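Local coordinates for signal recognition particle 54 kDa protein (Aeropyrum pernix, PDB 7EPK), which belongs to the SRP54 family of signal recognition particle proteins, joining a helical bundle, a GDP-bound P-loop domain and a signal peptide binding domain, at residues 80-85 / 284-289; 98-103 / 234-239; 118-123 / 265-270; 181-186 / 202-207; 239-244 / 256-261. All coordinates share one frame; numbering follows the deposited sequence.

Contacts 2, 4 and 5 are buried apolar packing against one sheet of the P-loop domain; contact 3 is buried there too but combines an aromatic pair with a water-bridged polar link. Contacts 2 and 4 use neighbouring strands, 97-102 and 180-184, joined by backbone bonding and by Leu100 packing on Thr185. Contacts 3 and 5 likewise use neighbours, strands 265-270 and 240-244, while contacts 2 and 5 share Gly239. Contact 1 lies away from the sheet and is only partly buried: it joins the turn after helix 66-81 to helix 283-291, includes an arginine bond to a backbone carbonyl, and touches contact 5 through Phe82 and Leu256. Its two segments enclose all the other contacts along the chain.

Contact 1: 80-85 / 284-289; sequences KLFGGD and RRFVAR
Phe82, Gly84 and Arg284 account for most of the surface buried where the end of helix 66-81 meets helix 283-291. Phe82 is the first residue to leave the helical conformation, and its CB is directed at the second helix. Val287 CG1 sits over one face of the ring, offset toward the rim and 4.1 Å from Phe82 CG. The Phe286 side chain crosses that of Phe82 at about a right angle, so that Phe82 CE2 comes to the edge of the Phe286 ring, 3.8 Å from Phe286 CE2. Phe281 touches both rings and completes this aromatic cluster.

Two residues further on, the chain turns through Gly84, whose positive phi suits glycine. Its carbonyl oxygen receives Arg284 NH2 at 3.1 Å, nearly in line with the C=O bond but 21° out of the guanidinium plane. Arg284 NE adds a weak bond to Gly84 O at 3.4 Å. Bends at chi2 and chi3 bring the guanidinium group back to the loop.

The contact thus pairs apolar packing with one sound and one weak bond from the same guanidinium to a single carbonyl oxygen; the helix reaches the loop with side chains alone, meeting the Phe82 ring and the Gly84 carbonyl.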
# COMPACT_ATOMS: atom_id res chain seq x y z
N LYS A 80 -0.66 9.34 -0.82
CA LYS A 80 -0.16 9.91 -2.10
C LYS A 80 1.10 10.75 -1.82
O LYS A 80 2.05 10.69 -2.61
CB LYS A 80 -1.24 10.76 -2.77
CG LYS A 80 -2.30 10.00 -3.57
CD LYS A 80 -3.08 10.88 -4.56
CE LYS A 80 -2.20 11.64 -5.55
NZ LYS A 80 -1.86 10.86 -6.76
N LEU A 81 1.09 11.50 -0.73
CA LEU A 81 2.19 12.44 -0.36
C LEU A 81 3.46 11.64 -0.10
O LEU A 81 4.52 12.17 -0.37
CB LEU A 81 1.82 13.22 0.90
CG LEU A 81 2.81 14.32 1.26
CD1 LEU A 81 2.73 15.44 0.24
CD2 LEU A 81 2.58 14.82 2.68
N PHE A 82 3.31 10.45 0.47
CA PHE A 82 4.42 9.53 0.84
C PHE A 82 4.63 8.52 -0.29
O PHE A 82 5.06 7.38 0.02
CB PHE A 82 4.09 8.86 2.18
CG PHE A 82 4.22 9.77 3.37
CD1 PHE A 82 3.45 10.91 3.48
CD2 PHE A 82 5.13 9.49 4.38
CE1 PHE A 82 3.58 11.75 4.57
CE2 PHE A 82 5.26 10.34 5.47
CZ PHE A 82 4.48 11.47 5.56
N GLY A 83 4.34 8.93 -1.53
CA GLY A 83 4.47 8.14 -2.77
C GLY A 83 3.27 7.24 -2.96
O GLY A 83 2.31 7.67 -3.65
N GLY A 84 3.34 6.03 -2.40
CA GLY A 84 2.21 5.14 -2.08
C GLY A 84 1.20 4.96 -3.19
O GLY A 84 0.06 4.59 -2.87
N ASP A 85 1.64 5.13 -4.45
CA ASP A 85 0.80 4.98 -5.68
C ASP A 85 0.48 3.49 -5.88
O ASP A 85 -0.04 3.13 -6.96
CB ASP A 85 1.50 5.61 -6.90
CG ASP A 85 0.64 6.56 -7.73
OD1 ASP A 85 0.01 7.47 -7.14
OD2 ASP A 85 0.61 6.39 -8.96
N ARG A 284 0.58 3.17 2.35
CA ARG A 284 -0.71 2.70 2.93
C ARG A 284 -0.50 2.32 4.41
O ARG A 284 -1.31 2.74 5.27
CB ARG A 284 -1.28 1.55 2.07
CG ARG A 284 -2.45 1.95 1.18
CD ARG A 284 -2.39 1.54 -0.28
NE ARG A 284 -2.28 2.68 -1.21
CZ ARG A 284 -3.18 3.04 -2.14
NH1 ARG A 284 -4.30 2.35 -2.33
NH2 ARG A 284 -2.95 4.09 -2.91
N ARG A 285 0.55 1.59 4.75
CA ARG A 285 0.70 1.02 6.11
C ARG A 285 1.39 2.03 7.04
O ARG A 285 1.12 2.00 8.28
CB ARG A 285 1.49 -0.29 6.03
CG ARG A 285 2.02 -0.79 7.37
CD ARG A 285 2.77 -2.09 7.22
NE ARG A 285 3.13 -2.68 8.50
CZ ARG A 285 3.80 -3.81 8.64
NH1 ARG A 285 4.20 -4.49 7.58
NH2 ARG A 285 4.08 -4.28 9.85
N PHE A 286 2.29 2.85 6.49
CA PHE A 286 3.14 3.77 7.30
C PHE A 286 2.24 4.88 7.87
O PHE A 286 2.19 5.08 9.11
CB PHE A 286 4.28 4.30 6.44
CG PHE A 286 5.26 5.18 7.18
CD1 PHE A 286 6.17 4.64 8.08
CD2 PHE A 286 5.26 6.56 6.98
CE1 PHE A 286 7.05 5.45 8.77
CE2 PHE A 286 6.15 7.37 7.67
CZ PHE A 286 7.04 6.82 8.56
N VAL A 287 1.51 5.54 6.97
CA VAL A 287 0.61 6.67 7.32
C VAL A 287 -0.49 6.13 8.25
O VAL A 287 -0.88 6.81 9.21
CB VAL A 287 0.05 7.33 6.05
CG1 VAL A 287 1.15 7.68 5.06
CG2 VAL A 287 -0.98 6.47 5.39
N ALA A 288 -0.94 4.91 8.02
CA ALA A 288 -1.87 4.20 8.91
C ALA A 288 -1.34 4.20 10.35
O ALA A 288 -2.16 4.17 11.28
CB ALA A 288 -2.11 2.80 8.40
N ARG A 289 -0.02 4.19 10.53
CA ARG A 289 0.62 4.03 11.86
C ARG A 289 0.67 5.41 12.50
O ARG A 289 0.39 5.51 13.69
CB ARG A 289 2.04 3.45 11.73
CG ARG A 289 2.12 1.94 11.64
CD ARG A 289 3.49 1.45 12.09
NE ARG A 289 3.43 0.07 12.56
CZ ARG A 289 3.90 -1.00 11.93
NH1 ARG A 289 4.52 -0.89 10.76
NH2 ARG A 289 3.77 -2.19 12.50

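Contact 2: 98-103 / 234-239; sequences IVLLVG and KSTPIG
Val102 meets Thr236 and Ile238 of the turn after helix 225-235 with its two methyl groups. The bond from CA to CB already points at the turn, and at CB the side chain divides. CG1 stands anti to the carbonyl carbon (chi1 -60°) and lies 3.8 Å from Thr236 OG1. The other branch, CG2, packs 3.8 Å from Ile238 CD1, and it also comes within 4.1 Å of Thr236 OG1. The side chains of Val102 and Thr236 run antiparallel alongside one another, and the hydroxyl oxygen lies near both methyl groups.

That oxygen does not need Val102 for a partner: Thr236 OG1 is hydrogen-bonded to Phe232 O, one helical turn back. Thr236 CG2, the other branch, lies 4.2 Å from Leu100 CD2. Val213, in the adjacent strand 212-218, touches Val102, Thr236 and Ile238 and fills in the same layer.

Gly103, which follows Val102, is the probable first residue of the P-loop, and Gly103 O is hydrogen-bonded to Lys109 NZ. The contact therefore packs the end of strand 97-102, just ahead of the phosphate-binding loop, by van der Waals packing with no hydrogen bond across it, and its one polar side-chain atom is satisfied within its own helix end.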
# COMPACT_ATOMS: atom_id res chain seq x y z
N ILE A 98 21.70 -6.52 -9.94
CA ILE A 98 22.90 -5.81 -9.40
C ILE A 98 22.47 -4.47 -8.78
O ILE A 98 21.95 -3.59 -9.51
CB ILE A 98 24.00 -5.68 -10.47
CG1 ILE A 98 24.16 -6.95 -11.32
CG2 ILE A 98 25.32 -5.29 -9.83
CD1 ILE A 98 24.34 -8.22 -10.53
N VAL A 99 22.74 -4.30 -7.49
CA VAL A 99 22.35 -3.09 -6.70
C VAL A 99 23.59 -2.28 -6.34
O VAL A 99 24.35 -2.75 -5.47
CB VAL A 99 21.62 -3.49 -5.41
CG1 VAL A 99 21.15 -2.27 -4.67
CG2 VAL A 99 20.47 -4.43 -5.69
N LEU A 100 23.77 -1.10 -6.92
CA LEU A 100 24.84 -0.16 -6.50
C LEU A 100 24.31 0.78 -5.42
O LEU A 100 23.51 1.66 -5.73
CB LEU A 100 25.35 0.62 -7.71
CG LEU A 100 26.44 1.67 -7.41
CD1 LEU A 100 27.67 1.02 -6.81
CD2 LEU A 100 26.81 2.46 -8.66
N LEU A 101 24.83 0.65 -4.20
CA LEU A 101 24.62 1.65 -3.11
C LEU A 101 25.39 2.95 -3.40
O LEU A 101 26.51 2.92 -3.94
CB LEU A 101 25.04 0.99 -1.79
CG LEU A 101 23.96 0.18 -1.10
CD1 LEU A 101 23.00 -0.47 -2.09
CD2 LEU A 101 24.55 -0.86 -0.17
N VAL A 102 24.80 4.10 -3.12
CA VAL A 102 25.48 5.42 -3.23
C VAL A 102 24.96 6.26 -2.07
O VAL A 102 23.95 5.86 -1.47
CB VAL A 102 25.28 6.10 -4.61
CG1 VAL A 102 25.83 5.25 -5.75
CG2 VAL A 102 23.84 6.48 -4.90
N GLY A 103 25.66 7.35 -1.73
CA GLY A 103 25.45 8.11 -0.49
C GLY A 103 26.76 8.56 0.12
O GLY A 103 27.80 8.04 -0.29
N LYS A 234 22.96 12.84 -10.72
CA LYS A 234 23.68 13.31 -11.93
C LYS A 234 24.64 12.20 -12.34
O LYS A 234 24.60 11.80 -13.51
CB LYS A 234 24.39 14.64 -11.63
CG LYS A 234 24.78 15.48 -12.84
CD LYS A 234 25.46 16.79 -12.47
CE LYS A 234 24.87 18.01 -13.16
NZ LYS A 234 24.98 19.22 -12.32
N SER A 235 25.46 11.71 -11.40
CA SER A 235 26.57 10.74 -11.64
C SER A 235 26.01 9.34 -11.90
O SER A 235 26.43 8.69 -12.85
CB SER A 235 27.54 10.72 -10.47
OG SER A 235 26.92 10.16 -9.32
N THR A 236 25.08 8.89 -11.05
CA THR A 236 24.42 7.57 -11.12
C THR A 236 22.93 7.78 -10.92
O THR A 236 22.48 7.84 -9.77
CB THR A 236 25.01 6.63 -10.07
OG1 THR A 236 24.78 7.25 -8.80
CG2 THR A 236 26.48 6.36 -10.27
N PRO A 237 22.14 7.95 -12.02
CA PRO A 237 20.69 8.06 -11.93
C PRO A 237 20.08 7.16 -10.86
O PRO A 237 20.20 5.95 -10.98
CB PRO A 237 20.24 7.66 -13.34
CG PRO A 237 21.35 8.23 -14.22
CD PRO A 237 22.63 8.11 -13.41
N ILE A 238 19.47 7.76 -9.83
CA ILE A 238 18.86 7.03 -8.69
C ILE A 238 17.59 6.31 -9.14
O ILE A 238 16.77 6.94 -9.83
CB ILE A 238 18.50 7.98 -7.54
CG1 ILE A 238 19.68 8.86 -7.08
CG2 ILE A 238 17.89 7.17 -6.40
CD1 ILE A 238 20.94 8.09 -6.80
N GLY A 239 17.42 5.07 -8.69
CA GLY A 239 16.25 4.22 -8.96
C GLY A 239 15.59 3.81 -7.67
O GLY A 239 14.40 3.46 -7.70

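Contact 3: 118-123 / 265-270; sequences YYYVRR and RIKFIG. With GDP (guanosine-5'-diphosphate), chain B.
Tyr120 OH and Lys267 NZ are joined by one water, which donates to Tyr120 OH at 2.9 Å and accepts from Lys267 NZ at 3.2 Å. Each polar end has a second partner: Tyr120 OH is hydrogen-bonded to Val90 O, and Lys267 NZ forms a salt bridge with Glu212. The contact belongs to the P-loop NTPase fold, in which helix 109-122 packs on the central sheet. The axis of segment 118-122 runs at 103° to that of 265-270, with 13.0 Å at closest approach, a gap that is filled by large aromatic side chains.

Phe268 and Tyr119 make a T-shaped pair, the edge of Phe268 directed at the face of Tyr119. Their ring centroids are 5.0 Å apart and the planes stand at 74°. The nearest atom, Phe268 CE1, lies off toward the rim of the Tyr119 ring, 3.5 Å from Tyr119 CE2. With CG anti to the backbone N (chi1 175°), Tyr119 extends from the helix to present that face. Tyr120 OH approaches the edge of the same phenylalanine, near its plane and 3.8 Å from Phe268 CE2, so that both tyrosines border Phe268. Tyr119 CD2 in turn lies over the centre of the Tyr120 ring.

Two residues beyond Phe268 the strand enters the nucleotide pocket, where Gly270 C lies 3.2 Å from O6 of GDP.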
# COMPACT_ATOMS: atom_id res chain seq x y z
N TYR A 118 20.69 -9.63 4.29
CA TYR A 118 19.86 -10.51 5.16
C TYR A 118 18.47 -10.64 4.56
O TYR A 118 18.01 -11.76 4.29
CB TYR A 118 19.70 -9.96 6.57
CG TYR A 118 18.72 -10.75 7.41
CD1 TYR A 118 18.86 -12.12 7.54
CD2 TYR A 118 17.67 -10.14 8.08
CE1 TYR A 118 17.97 -12.87 8.30
CE2 TYR A 118 16.78 -10.87 8.84
CZ TYR A 118 16.93 -12.24 8.95
OH TYR A 118 16.06 -13.00 9.68
N TYR A 119 17.83 -9.48 4.39
CA TYR A 119 16.41 -9.36 4.00
C TYR A 119 16.14 -10.28 2.81
O TYR A 119 15.12 -11.01 2.80
CB TYR A 119 16.06 -7.90 3.71
CG TYR A 119 14.66 -7.73 3.19
CD1 TYR A 119 13.58 -7.76 4.06
CD2 TYR A 119 14.42 -7.62 1.84
CE1 TYR A 119 12.29 -7.65 3.59
CE2 TYR A 119 13.13 -7.51 1.36
CZ TYR A 119 12.06 -7.52 2.24
OH TYR A 119 10.79 -7.40 1.75
N TYR A 120 17.02 -10.24 1.82
CA TYR A 120 16.81 -11.00 0.56
C TYR A 120 17.20 -12.47 0.76
O TYR A 120 16.59 -13.34 0.08
CB TYR A 120 17.57 -10.35 -0.60
CG TYR A 120 16.88 -9.15 -1.19
CD1 TYR A 120 15.73 -9.28 -1.94
CD2 TYR A 120 17.39 -7.88 -0.99
CE1 TYR A 120 15.10 -8.18 -2.49
CE2 TYR A 120 16.78 -6.77 -1.54
CZ TYR A 120 15.63 -6.91 -2.29
OH TYR A 120 15.04 -5.81 -2.83
N VAL A 121 18.17 -12.73 1.65
CA VAL A 121 18.59 -14.13 1.98
C VAL A 121 17.36 -14.87 2.53
O VAL A 121 16.96 -15.88 1.89
CB VAL A 121 19.80 -14.19 2.94
CG1 VAL A 121 20.08 -15.61 3.39
CG2 VAL A 121 21.05 -13.59 2.30
N ARG A 122 16.74 -14.32 3.59
CA ARG A 122 15.53 -14.88 4.27
C ARG A 122 14.40 -15.12 3.26
O ARG A 122 13.69 -16.13 3.43
CB ARG A 122 15.08 -13.96 5.41
CG ARG A 122 13.86 -14.47 6.17
CD ARG A 122 13.16 -13.38 6.96
NE ARG A 122 12.81 -12.22 6.13
CZ ARG A 122 12.57 -10.98 6.56
NH1 ARG A 122 12.63 -10.68 7.85
NH2 ARG A 122 12.27 -10.04 5.69
N ARG A 123 14.23 -14.27 2.24
CA ARG A 123 13.22 -14.46 1.16
C ARG A 123 13.71 -15.49 0.13
O ARG A 123 13.13 -15.52 -0.99
CB ARG A 123 12.93 -13.15 0.44
CG ARG A 123 12.36 -12.06 1.33
CD ARG A 123 11.97 -10.88 0.46
NE ARG A 123 10.91 -11.21 -0.49
CZ ARG A 123 9.63 -11.22 -0.18
NH1 ARG A 123 9.23 -10.96 1.05
NH2 ARG A 123 8.73 -11.50 -1.11
N ARG A 265 11.34 5.89 -5.70
CA ARG A 265 10.49 5.35 -4.63
C ARG A 265 11.40 5.10 -3.43
O ARG A 265 12.60 4.78 -3.60
CB ARG A 265 9.75 4.07 -5.04
CG ARG A 265 9.74 3.79 -6.54
CD ARG A 265 9.14 2.44 -6.89
NE ARG A 265 9.65 1.97 -8.17
CZ ARG A 265 9.30 0.83 -8.76
NH1 ARG A 265 8.41 0.04 -8.19
NH2 ARG A 265 9.83 0.51 -9.93
N ILE A 266 10.83 5.25 -2.25
CA ILE A 266 11.46 4.82 -0.99
C ILE A 266 11.13 3.34 -0.82
O ILE A 266 9.95 3.03 -0.59
CB ILE A 266 10.95 5.69 0.17
CG1 ILE A 266 11.36 7.15 -0.06
CG2 ILE A 266 11.41 5.15 1.51
CD1 ILE A 266 10.71 8.11 0.90
N LYS A 267 12.13 2.47 -0.97
CA LYS A 267 11.92 1.01 -0.99
C LYS A 267 12.08 0.42 0.41
O LYS A 267 11.45 -0.61 0.68
CB LYS A 267 12.89 0.38 -1.98
CG LYS A 267 12.64 0.74 -3.44
CD LYS A 267 12.77 -0.44 -4.40
CE LYS A 267 13.88 -1.41 -4.02
NZ LYS A 267 14.27 -2.26 -5.17
N PHE A 268 12.91 1.02 1.26
CA PHE A 268 13.29 0.43 2.57
C PHE A 268 13.55 1.53 3.59
O PHE A 268 14.12 2.59 3.23
CB PHE A 268 14.53 -0.46 2.44
CG PHE A 268 14.27 -1.75 1.71
CD1 PHE A 268 13.71 -2.83 2.36
CD2 PHE A 268 14.59 -1.88 0.36
CE1 PHE A 268 13.45 -4.01 1.68
CE2 PHE A 268 14.34 -3.06 -0.31
CZ PHE A 268 13.76 -4.12 0.34
N ILE A 269 13.14 1.25 4.83
CA ILE A 269 13.30 2.14 6.01
C ILE A 269 14.34 1.49 6.92
O ILE A 269 14.22 0.26 7.17
CB ILE A 269 11.94 2.38 6.71
CG1 ILE A 269 11.37 3.78 6.46
CG2 ILE A 269 12.00 2.11 8.21
CD1 ILE A 269 11.81 4.44 5.18
N GLY A 270 15.31 2.28 7.36
CA GLY A 270 16.30 1.88 8.39
C GLY A 270 15.80 2.27 9.76
O GLY A 270 15.70 3.48 10.03
PB GDP B . 28.47 4.47 5.92
O1B GDP B . 29.70 5.33 6.08
O2B GDP B . 27.44 5.14 5.04
O3B GDP B . 28.74 3.03 5.51
O3A GDP B . 27.76 4.31 7.36
PA GDP B . 27.90 3.02 8.34
O1A GDP B . 29.39 2.89 8.63
O2A GDP B . 27.04 1.86 7.89
O5' GDP B . 27.20 3.45 9.71
C5' GDP B . 27.40 4.75 10.31
C4' GDP B . 26.62 4.77 11.61
O4' GDP B . 25.22 4.72 11.31
C3' GDP B . 26.93 3.53 12.45
O3' GDP B . 27.16 3.93 13.80
C2' GDP B . 25.70 2.64 12.31
O2' GDP B . 25.53 1.82 13.48
C1' GDP B . 24.58 3.67 12.08
N9 GDP B . 23.29 3.25 11.43
C8 GDP B . 23.09 2.80 10.18
N7 GDP B . 21.77 2.55 9.92
C5 GDP B . 21.10 2.88 11.03
C6 GDP B . 19.70 2.87 11.43
O6 GDP B . 18.82 2.47 10.65
N1 GDP B . 19.39 3.28 12.67
C2 GDP B . 20.33 3.69 13.55
N2 GDP B . 19.94 4.10 14.78
N3 GDP B . 21.65 3.73 13.24
C4 GDP B . 22.09 3.34 12.01
O HOH W 1 16.72 -3.63 -3.64

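Contact 4: 181-186 / 202-207; sequences VIVDTA and KAIASK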
# COMPACT_ATOMS: atom_id res chain seq x y z
N VAL A 181 23.40 -9.18 -6.16
CA VAL A 181 24.72 -8.63 -5.73
C VAL A 181 24.51 -7.18 -5.30
O VAL A 181 24.05 -6.38 -6.11
CB VAL A 181 25.75 -8.68 -6.87
CG1 VAL A 181 27.05 -8.00 -6.48
CG2 VAL A 181 26.00 -10.10 -7.32
N ILE A 182 24.87 -6.86 -4.06
CA ILE A 182 24.82 -5.49 -3.49
C ILE A 182 26.26 -4.97 -3.47
O ILE A 182 27.11 -5.56 -2.77
CB ILE A 182 24.22 -5.50 -2.08
CG1 ILE A 182 22.81 -6.10 -2.04
CG2 ILE A 182 24.24 -4.09 -1.51
CD1 ILE A 182 22.30 -6.36 -0.63
N VAL A 183 26.51 -3.89 -4.20
CA VAL A 183 27.86 -3.28 -4.26
C VAL A 183 27.96 -2.12 -3.28
O VAL A 183 27.50 -1.03 -3.64
CB VAL A 183 28.15 -2.87 -5.70
CG1 VAL A 183 29.45 -2.08 -5.80
CG2 VAL A 183 28.17 -4.09 -6.61
N ASP A 184 28.58 -2.32 -2.10
CA ASP A 184 28.84 -1.24 -1.11
C ASP A 184 29.92 -0.31 -1.69
O ASP A 184 30.79 -0.78 -2.43
CB ASP A 184 29.24 -1.80 0.26
CG ASP A 184 29.39 -0.75 1.36
OD1 ASP A 184 29.01 0.39 1.13
OD2 ASP A 184 29.91 -1.07 2.45
N THR A 185 29.85 0.98 -1.36
CA THR A 185 30.71 2.06 -1.92
C THR A 185 31.23 2.95 -0.79
O THR A 185 30.62 2.97 0.33
CB THR A 185 29.98 2.94 -2.96
OG1 THR A 185 28.79 3.53 -2.42
CG2 THR A 185 29.59 2.17 -4.21
N ALA A 186 32.29 3.71 -1.08
CA ALA A 186 32.76 4.83 -0.23
C ALA A 186 31.68 5.93 -0.16
O ALA A 186 30.89 6.09 -1.12
CB ALA A 186 34.07 5.34 -0.79
N LYS A 202 30.21 6.98 -10.76
CA LYS A 202 29.98 6.97 -12.23
C LYS A 202 30.86 5.92 -12.91
O LYS A 202 30.46 5.38 -13.94
CB LYS A 202 30.26 8.36 -12.79
CG LYS A 202 30.22 8.50 -14.30
CD LYS A 202 30.24 9.95 -14.79
CE LYS A 202 29.13 10.80 -14.21
NZ LYS A 202 29.10 12.17 -14.79
N ALA A 203 32.08 5.69 -12.40
CA ALA A 203 33.08 4.80 -13.03
C ALA A 203 32.72 3.36 -12.63
O ALA A 203 32.57 2.51 -13.53
CB ALA A 203 34.48 5.19 -12.62
N ILE A 204 32.55 3.13 -11.33
CA ILE A 204 32.04 1.85 -10.77
C ILE A 204 30.78 1.46 -11.54
O ILE A 204 30.70 0.31 -12.00
CB ILE A 204 31.74 1.95 -9.27
CG1 ILE A 204 33.02 2.11 -8.45
CG2 ILE A 204 30.91 0.75 -8.80
CD1 ILE A 204 32.79 2.67 -7.07
N ALA A 205 29.84 2.40 -11.67
CA ALA A 205 28.54 2.17 -12.34
C ALA A 205 28.80 1.67 -13.76
O ALA A 205 28.15 0.70 -14.18
CB ALA A 205 27.71 3.41 -12.32
N SER A 206 29.75 2.28 -14.46
CA SER A 206 30.03 1.97 -15.89
C SER A 206 30.55 0.53 -16.02
O SER A 206 30.07 -0.19 -16.93
CB SER A 206 30.98 2.97 -16.50
OG SER A 206 30.88 2.94 -17.91
N LYS A 207 31.48 0.13 -15.14
CA LYS A 207 32.04 -1.25 -15.15
C LYS A 207 30.97 -2.26 -14.70
O LYS A 207 30.94 -3.38 -15.26
CB LYS A 207 33.27 -1.33 -14.23
CG LYS A 207 34.46 -0.47 -14.64
CD LYS A 207 34.94 -0.69 -16.07
CE LYS A 207 36.34 -0.17 -16.32
NZ LYS A 207 37.32 -1.28 -16.44
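Val183 and Thr185 meet Ile204 from alternate positions of strand 180-184 and its continuation, both directing their CB atoms at helix 194-208. Val183 comes first. Its CG1 branch reaches Ile204 CG2 at 4.4 Å, a loose van der Waals contact.

The next residue, Asp184, belongs to the other side of the strand. Asp184 OD2 is hydrogen-bonded to Thr110 OG1 of helix 109-122, while Asp184 OD1 accepts a bond from Thr185 N at 2.7 Å. Thr110 holds OD2, whereas the bond to OD1 is weak and bent (123°).

Thr185 returns to the helix side and splits its duties. Its methyl, CG2, lies 4.3 Å from Ile204 CD1, whereas its hydroxyl is bonded to Lys109 NZ and to Leu101 O. Ile204 serves both strand residues with separate branches: chi2 of 160° sets CD1 away from the Ile204 CA and out toward Thr185, while CG2 branches off at CB to Val183. Leu100 of the neighbouring strand touches Val183, Thr185 and Ile204 alike. Ala186 ends the segment with its carbonyl on Lys109 NZ.

Helix 194-208 links strand 180-184 to strand 212-218 across strand 97-102, a beta-alpha-beta crossover, and the sequence starting at Asp184 is consistent with the G3 motif of SRP-type P-loop proteins, with the Thr185 side chain about 8 Å from both the bound GDP and the magnesium ion.

Contact 5: 239-244 / 256-261; sequences GSIIVT and LTAAAV
Ile241 presses its tip against the backbone of helix 255-262 at Ala258 and Ala259, within the beta-alpha-beta unit formed by strand 240-244, that helix and strand 265-270. The tight part is a single methyl group. Ile241 CD1 lies 3.6 Å from Ala258 C and 3.8 Å from Ala258 CB, so it settles beside the peptide that joins the two alanines. An extended side chain accounts for this reach: CG1 is anti to the carbonyl carbon and chi2 is 171°, which takes CD1 straight out from the strand. The small alanine side chains let the helix backbone come close, with 7.1 Å between Ile241 CA and Ala259 CA. Ile217 and Ile266, on the flanking strands, touch Ile241 too, and Ala229 of helix 225-235 borders Ala258.

Packing thins quickly away from this point. Ala259 is partly exposed, and Ala259 CB stays 4.5 Å from Ile241 CD1; at Ala260 the CB turns away from the strand to the exposed side of the helix. Val243, two residues along on the same face, makes no contact with the helix segment. No hydrogen bond crosses the contact.

The polar work lies at the far end of the strand, where Thr244 belongs to the GDP pocket and its hydroxyl is bonded to Ser107 O and Ile217 O. At the helix, by contrast, the nearest approach is van der Waals: Ile241 CD1 stands 3.5 Å from Ala259 N.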
# COMPACT_ATOMS: atom_id res chain seq x y z
N GLY A 239 17.42 5.07 -8.69
CA GLY A 239 16.25 4.22 -8.96
C GLY A 239 15.59 3.81 -7.67
O GLY A 239 14.40 3.46 -7.70
N SER A 240 16.31 3.88 -6.55
CA SER A 240 15.79 3.55 -5.21
C SER A 240 16.22 4.61 -4.19
O SER A 240 17.25 5.29 -4.44
CB SER A 240 16.24 2.18 -4.80
OG SER A 240 15.45 1.21 -5.46
N ILE A 241 15.45 4.77 -3.10
CA ILE A 241 15.89 5.52 -1.89
C ILE A 241 15.64 4.64 -0.68
O ILE A 241 14.57 4.02 -0.58
CB ILE A 241 15.20 6.89 -1.75
CG1 ILE A 241 15.66 7.85 -2.85
CG2 ILE A 241 15.44 7.47 -0.36
CD1 ILE A 241 14.90 9.14 -2.92
N ILE A 242 16.63 4.58 0.20
CA ILE A 242 16.56 3.81 1.46
C ILE A 242 16.83 4.83 2.54
O ILE A 242 17.81 5.57 2.40
CB ILE A 242 17.57 2.64 1.46
CG1 ILE A 242 17.29 1.66 0.32
CG2 ILE A 242 17.55 1.97 2.82
CD1 ILE A 242 18.26 0.51 0.19
N VAL A 243 15.97 4.91 3.55
CA VAL A 243 16.07 5.96 4.60
C VAL A 243 16.46 5.29 5.91
O VAL A 243 15.67 4.44 6.40
CB VAL A 243 14.78 6.79 4.69
CG1 VAL A 243 14.90 7.88 5.75
CG2 VAL A 243 14.43 7.43 3.36
N THR A 244 17.62 5.68 6.45
CA THR A 244 18.25 5.12 7.68
C THR A 244 17.98 6.03 8.89
O THR A 244 17.73 7.23 8.69
CB THR A 244 19.76 4.97 7.48
OG1 THR A 244 20.26 6.27 7.20
CG2 THR A 244 20.10 4.00 6.36
N LEU A 256 10.97 12.28 1.43
CA LEU A 256 9.96 12.40 0.33
C LEU A 256 10.16 13.71 -0.45
O LEU A 256 9.37 13.96 -1.39
CB LEU A 256 8.55 12.23 0.90
CG LEU A 256 8.17 13.19 2.01
CD1 LEU A 256 8.28 14.62 1.53
CD2 LEU A 256 6.77 12.88 2.49
N THR A 257 11.19 14.49 -0.10
CA THR A 257 11.72 15.61 -0.93
C THR A 257 12.64 15.02 -2.00
O THR A 257 12.45 15.35 -3.19
CB THR A 257 12.43 16.68 -0.10
OG1 THR A 257 12.00 16.65 1.26
CG2 THR A 257 12.19 18.07 -0.65
N ALA A 258 13.59 14.17 -1.59
CA ALA A 258 14.54 13.45 -2.47
C ALA A 258 13.76 12.49 -3.39
O ALA A 258 14.09 12.40 -4.60
CB ALA A 258 15.58 12.71 -1.66
N ALA A 259 12.73 11.84 -2.83
CA ALA A 259 11.75 11.02 -3.57
C ALA A 259 11.25 11.81 -4.78
O ALA A 259 11.32 11.29 -5.92
CB ALA A 259 10.62 10.66 -2.66
N ALA A 260 10.79 13.04 -4.52
CA ALA A 260 10.24 13.97 -5.54
C ALA A 260 11.30 14.29 -6.61
O ALA A 260 10.97 14.16 -7.79
CB ALA A 260 9.73 15.22 -4.85
N VAL A 261 12.52 14.66 -6.19
CA VAL A 261 13.59 15.24 -7.06
C VAL A 261 14.05 14.22 -8.11
O VAL A 261 14.20 14.60 -9.29
CB VAL A 261 14.79 15.75 -6.24
CG1 VAL A 261 16.05 15.88 -7.08
CG2 VAL A 261 14.49 17.08 -5.56